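Local coordinates for protein ralf, proline/betaine transporter (Legionella pneumophila, PDB 4D7Q) that probably acts as a guanine nucleotide exchange factor, here as an engineered chimera joining the Sec7 domain of Legionella RalF to the capping domain of Rickettsia prowazekii RalF, at residues Asn237-Leu242 with Leu247-Lys252; Ile269-Asp272 with Gly276-Glu279. The protein carries 2 engineered substitutions. All blocks are in the same frame, centred on the assembly; numbering follows the deposited sequence.

Both contacts lie in the capping domain, the Rickettsia-derived part of the chimera, and follow one another along the chain: contact 1 is complete before contact 2 begins. Their centres are about 8 Å apart. They share one antiparallel sheet, in which strand 248-252 is outermost, strand 264-271 is next to it and strand 277-283 follows. Backbone bonds pair T248 with K271 and E250 with I269, and side chains of the two contacts also pack on each other. Contact 1 thus folds the loop preceding the edge strand against that strand, and contact 2 is the turn end of the adjoining hairpin; together they form one edge of the sheet, beside helix 313-325.

Contact 1: Asn237-Leu242 with Leu247-Lys252; sequences NIFPKL and LTIEFK
The amide nitrogen ND2 of N237 donates to the backbone O of L242 at 2.8 Å, nearly straight (166° at the hydrogen), and against this amide lies the side chain of L247. The acceptor sits close to the plane of the N237 amide, whereas ND2 approaches L242 O from 47° above the carbonyl plane. A second, weak bond runs from F239 N to N237 OD1 (3.3 Å). The N237 side chain extends away from its own backbone N (chi1 179°), which places the amide inside the curl of residues 237-242; the strong bond to L242 O, helped by the weak one, holds its rotation. One flat face is thereby presented to L247, whose CD1 stands over it, 3.6 Å from N237 CG; the two side chains cross at about a right angle. The loop, which follows helix 220-230, is in this way folded onto the start of strand 248-252, the edge strand of the capping domain's antiparallel sheet. L247 CD1 also meets L242 CD1 at 3.9 Å and approaches the F239 ring obliquely. Two residues further on, I249 CD1 lies 3.9 Å from N237 N and reaches the edge of the F239 ring at CE2 (4.4 Å). One face of that ring carries I238 CD1. F239 and L247 both rest on I270 of the neighbouring strand, and the L242 side chain also packs on L318 and Q321 of helix 313-325.

Contact 2: Ile269-Asp272 with Gly276-Glu279; sequences IIKD and GAAE
D272 and G276 face each other at the mouth of a turn, joined by two bonds. Along the D272 side chain, CB packs against L247; CG, held between the backbone N and the carbonyl carbon (chi1 63°), turns the carboxylate toward the opposite segment; OD1 accepts the backbone N of G276 at 2.9 Å, from 40° above the carboxylate plane, and also the N of K274, which makes an Asx turn; OD2 accepts NE2 of Q314. The two carboxylate oxygens therefore tie strand end, turn and the start of helix 313-325 together. D272 N returns a bond to G276 O (3.1 Å), an oxygen also touched by the CA of K271. Beyond the turn, I270 and A278 form a hydrogen-bonded pair: I270 N to A278 O is almost straight (3.0 Å, 174°), and A278 N to I270 O has the same length. Their side chains share a face of the sheet, and both meet I322 of helix 313-325. On the other face K271 CG touches A277 CB at 4.0 Å, and I269 CD1 leans onto E279 CG at 3.7 Å; E279 OE2 bonds to S267 OG and to a glycerol probably from the crystallisation liquor. Non-hydrogen-bonded pairs I269-E279 and K271-A277 alternate with I270-A278, the pattern of an antiparallel beta hairpin, here strands 264-271 and 277-283 of the capping-domain sheet.

Contact 1: Asn237-Leu242 with Leu247-Lys252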
loop_
_atom_site.group_PDB
_atom_site.type_symbol
_atom_site.label_atom_id
_atom_site.label_comp_id
_atom_site.label_asym_id
_atom_site.label_seq_id
_atom_site.Cartn_x
_atom_site.Cartn_y
_atom_site.Cartn_z
ATOM N N ASN A 237 -21.312 9.140 14.984
ATOM C CA ASN A 237 -20.307 9.143 16.038
ATOM C C ASN A 237 -20.666 8.062 17.075
ATOM O O ASN A 237 -21.479 8.275 17.969
ATOM C CB ASN A 237 -20.152 10.536 16.651
ATOM C CG ASN A 237 -19.144 10.650 17.782
ATOM O OD1 ASN A 237 -18.454 9.698 18.152
ATOM N ND2 ASN A 237 -19.026 11.833 18.358
ATOM N N ILE A 238 -20.078 6.878 16.908
ATOM C CA ILE A 238 -20.285 5.714 17.787
ATOM C C ILE A 238 -19.022 5.463 18.641
ATOM O O ILE A 238 -18.869 4.403 19.245
ATOM C CB ILE A 238 -20.685 4.476 16.906
ATOM C CG1 ILE A 238 -19.805 4.364 15.629
ATOM C CG2 ILE A 238 -22.164 4.574 16.493
ATOM C CD1 ILE A 238 -18.663 3.418 15.673
ATOM N N PHE A 239 -18.121 6.447 18.668
ATOM C CA PHE A 239 -16.823 6.383 19.332
ATOM C C PHE A 239 -16.896 6.814 20.803
ATOM O O PHE A 239 -17.112 8.001 21.076
ATOM C CB PHE A 239 -15.782 7.184 18.512
ATOM C CG PHE A 239 -15.741 6.748 17.062
ATOM C CD1 PHE A 239 -15.096 5.571 16.690
ATOM C CD2 PHE A 239 -16.386 7.488 16.078
ATOM C CE1 PHE A 239 -15.084 5.153 15.350
ATOM C CE2 PHE A 239 -16.382 7.067 14.742
ATOM C CZ PHE A 239 -15.732 5.898 14.387
ATOM N N PRO A 240 -16.752 5.857 21.767
ATOM C CA PRO A 240 -16.878 6.219 23.194
ATOM C C PRO A 240 -15.961 7.328 23.722
ATOM O O PRO A 240 -16.360 8.010 24.648
ATOM C CB PRO A 240 -16.671 4.882 23.927
ATOM C CG PRO A 240 -16.987 3.837 22.921
ATOM C CD PRO A 240 -16.561 4.397 21.606
ATOM N N LYS A 241 -14.762 7.532 23.133
ATOM C CA LYS A 241 -13.839 8.588 23.587
ATOM C C LYS A 241 -14.159 9.941 22.952
ATOM O O LYS A 241 -13.527 10.947 23.287
ATOM C CB LYS A 241 -12.365 8.204 23.327
ATOM C CG LYS A 241 -11.932 6.852 23.899
ATOM C CD LYS A 241 -11.867 6.835 25.425
ATOM C CE LYS A 241 -11.232 5.560 25.924
ATOM N NZ LYS A 241 -11.779 5.149 27.247
ATOM N N LEU A 242 -15.134 9.939 22.065
ATOM C CA LEU A 242 -15.524 11.118 21.339
ATOM C C LEU A 242 -17.003 11.515 21.500
ATOM O O LEU A 242 -17.534 12.259 20.712
ATOM C CB LEU A 242 -15.150 10.946 19.867
ATOM C CG LEU A 242 -13.662 10.878 19.532
ATOM C CD1 LEU A 242 -13.451 10.464 18.094
ATOM C CD2 LEU A 242 -12.960 12.195 19.789
ATOM N N LEU A 247 -18.451 15.573 15.488
ATOM C CA LEU A 247 -17.684 15.137 14.343
ATOM C C LEU A 247 -18.380 15.307 13.009
ATOM O O LEU A 247 -19.566 15.318 12.911
ATOM C CB LEU A 247 -17.254 13.680 14.497
ATOM C CG LEU A 247 -16.474 13.269 15.719
ATOM C CD1 LEU A 247 -16.301 11.782 15.812
ATOM C CD2 LEU A 247 -15.160 14.006 15.859
ATOM N N THR A 248 -17.567 15.417 11.982
ATOM C CA THR A 248 -17.982 15.398 10.607
ATOM C C THR A 248 -17.434 14.109 9.971
ATOM O O THR A 248 -16.259 13.936 9.874
ATOM C CB THR A 248 -17.454 16.659 9.927
ATOM O OG1 THR A 248 -18.133 17.778 10.463
ATOM C CG2 THR A 248 -17.631 16.614 8.502
ATOM N N ILE A 249 -18.309 13.202 9.568
ATOM C CA ILE A 249 -17.893 11.905 9.098
ATOM C C ILE A 249 -18.342 11.649 7.651
ATOM O O ILE A 249 -19.487 11.813 7.308
ATOM C CB ILE A 249 -18.323 10.766 10.039
ATOM C CG1 ILE A 249 -17.954 11.098 11.479
ATOM C CG2 ILE A 249 -17.674 9.468 9.597
ATOM C CD1 ILE A 249 -18.490 10.193 12.534
ATOM N N GLU A 250 -17.369 11.278 6.839
ATOM C CA GLU A 250 -17.465 10.988 5.412
ATOM C C GLU A 250 -16.923 9.577 5.188
ATOM O O GLU A 250 -16.066 9.114 5.944
ATOM C CB GLU A 250 -16.566 11.992 4.662
ATOM C CG GLU A 250 -16.676 12.009 3.147
ATOM C CD GLU A 250 -15.671 12.908 2.449
ATOM O OE1 GLU A 250 -15.361 13.996 2.988
ATOM O OE2 GLU A 250 -15.209 12.530 1.347
ATOM N N PHE A 251 -17.417 8.902 4.153
ATOM C CA PHE A 251 -16.934 7.583 3.752
ATOM C C PHE A 251 -16.534 7.630 2.289
ATOM O O PHE A 251 -17.352 8.002 1.450
ATOM C CB PHE A 251 -17.958 6.461 4.022
ATOM C CG PHE A 251 -17.329 5.090 3.888
ATOM C CD1 PHE A 251 -16.502 4.587 4.884
ATOM C CD2 PHE A 251 -17.519 4.327 2.737
ATOM C CE1 PHE A 251 -15.884 3.339 4.740
ATOM C CE2 PHE A 251 -16.915 3.077 2.597
ATOM C CZ PHE A 251 -16.105 2.588 3.600
ATOM N N LYS A 252 -15.270 7.272 1.987
ATOM C CA LYS A 252 -14.733 7.263 0.624
ATOM C C LYS A 252 -14.678 5.815 0.141
ATOM O O LYS A 252 -13.983 4.988 0.729
ATOM C CB LYS A 252 -13.355 7.935 0.570
ATOM C CG LYS A 252 -13.409 9.460 0.793
ATOM C CD LYS A 252 -12.080 10.133 0.413
ATOM C CE LYS A 252 -12.012 11.602 0.771
ATOM N NZ LYS A 252 -12.819 12.457 -0.145
#

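Contact 2: Ile269-Asp272 with Gly276-Glu279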
loop_
_atom_site.group_PDB
_atom_site.type_symbol
_atom_site.label_atom_id
_atom_site.label_comp_id
_atom_site.label_asym_id
_atom_site.label_seq_id
_atom_site.Cartn_x
_atom_site.Cartn_y
_atom_site.Cartn_z
ATOM N N ILE A 269 -13.457 9.077 6.872
ATOM C CA ILE A 269 -12.740 10.327 7.067
ATOM C C ILE A 269 -13.455 11.061 8.178
ATOM O O ILE A 269 -14.655 11.327 8.075
ATOM C CB ILE A 269 -12.601 11.154 5.742
ATOM C CG1 ILE A 269 -11.936 10.319 4.575
ATOM C CG2 ILE A 269 -11.872 12.502 5.973
ATOM C CD1 ILE A 269 -10.505 9.768 4.819
ATOM N N ILE A 270 -12.731 11.316 9.284
ATOM C CA ILE A 270 -13.281 11.955 10.483
ATOM C C ILE A 270 -12.587 13.262 10.794
ATOM O O ILE A 270 -11.358 13.308 10.924
ATOM C CB ILE A 270 -13.295 10.993 11.700
ATOM C CG1 ILE A 270 -14.015 9.665 11.356
ATOM C CG2 ILE A 270 -13.912 11.662 12.942
ATOM C CD1 ILE A 270 -13.939 8.572 12.396
ATOM N N LYS A 271 -13.405 14.325 10.956
ATOM C CA LYS A 271 -12.936 15.654 11.296
ATOM C C LYS A 271 -13.657 16.152 12.525
ATOM O O LYS A 271 -14.880 16.006 12.619
ATOM C CB LYS A 271 -13.093 16.633 10.106
ATOM C CG LYS A 271 -12.172 16.273 8.928
ATOM C CD LYS A 271 -12.402 17.119 7.694
ATOM C CE LYS A 271 -11.522 16.647 6.559
ATOM N NZ LYS A 271 -12.077 17.011 5.223
ATOM N N ASP A 272 -12.915 16.714 13.462
ATOM C CA ASP A 272 -13.512 17.331 14.629
ATOM C C ASP A 272 -13.643 18.839 14.522
ATOM O O ASP A 272 -13.398 19.398 13.492
ATOM C CB ASP A 272 -12.831 16.912 15.924
ATOM C CG ASP A 272 -11.387 17.335 16.019
ATOM O OD1 ASP A 272 -10.996 18.378 15.519
ATOM O OD2 ASP A 272 -10.627 16.591 16.614
ATOM N N GLY A 276 -8.859 18.823 13.572
ATOM C CA GLY A 276 -8.269 17.493 13.598
ATOM C C GLY A 276 -8.871 16.640 12.501
ATOM O O GLY A 276 -10.082 16.710 12.263
ATOM N N ALA A 277 -8.023 15.888 11.775
ATOM C CA ALA A 277 -8.465 15.013 10.690
ATOM C C ALA A 277 -7.750 13.672 10.754
ATOM O O ALA A 277 -6.552 13.613 11.031
ATOM C CB ALA A 277 -8.282 15.680 9.334
ATOM N N ALA A 278 -8.516 12.581 10.585
ATOM C CA ALA A 278 -7.988 11.222 10.703
ATOM C C ALA A 278 -8.735 10.262 9.800
ATOM O O ALA A 278 -9.904 10.492 9.486
ATOM C CB ALA A 278 -8.069 10.756 12.151
ATOM N N GLU A 279 -8.075 9.174 9.403
ATOM C CA GLU A 279 -8.675 8.208 8.490
ATOM C C GLU A 279 -8.724 6.782 9.053
ATOM O O GLU A 279 -7.745 6.314 9.643
ATOM C CB GLU A 279 -7.879 8.252 7.168
ATOM C CG GLU A 279 -8.178 7.154 6.163
ATOM C CD GLU A 279 -7.196 7.085 5.008
ATOM O OE1 GLU A 279 -6.024 7.484 5.187
ATOM O OE2 GLU A 279 -7.600 6.629 3.918
#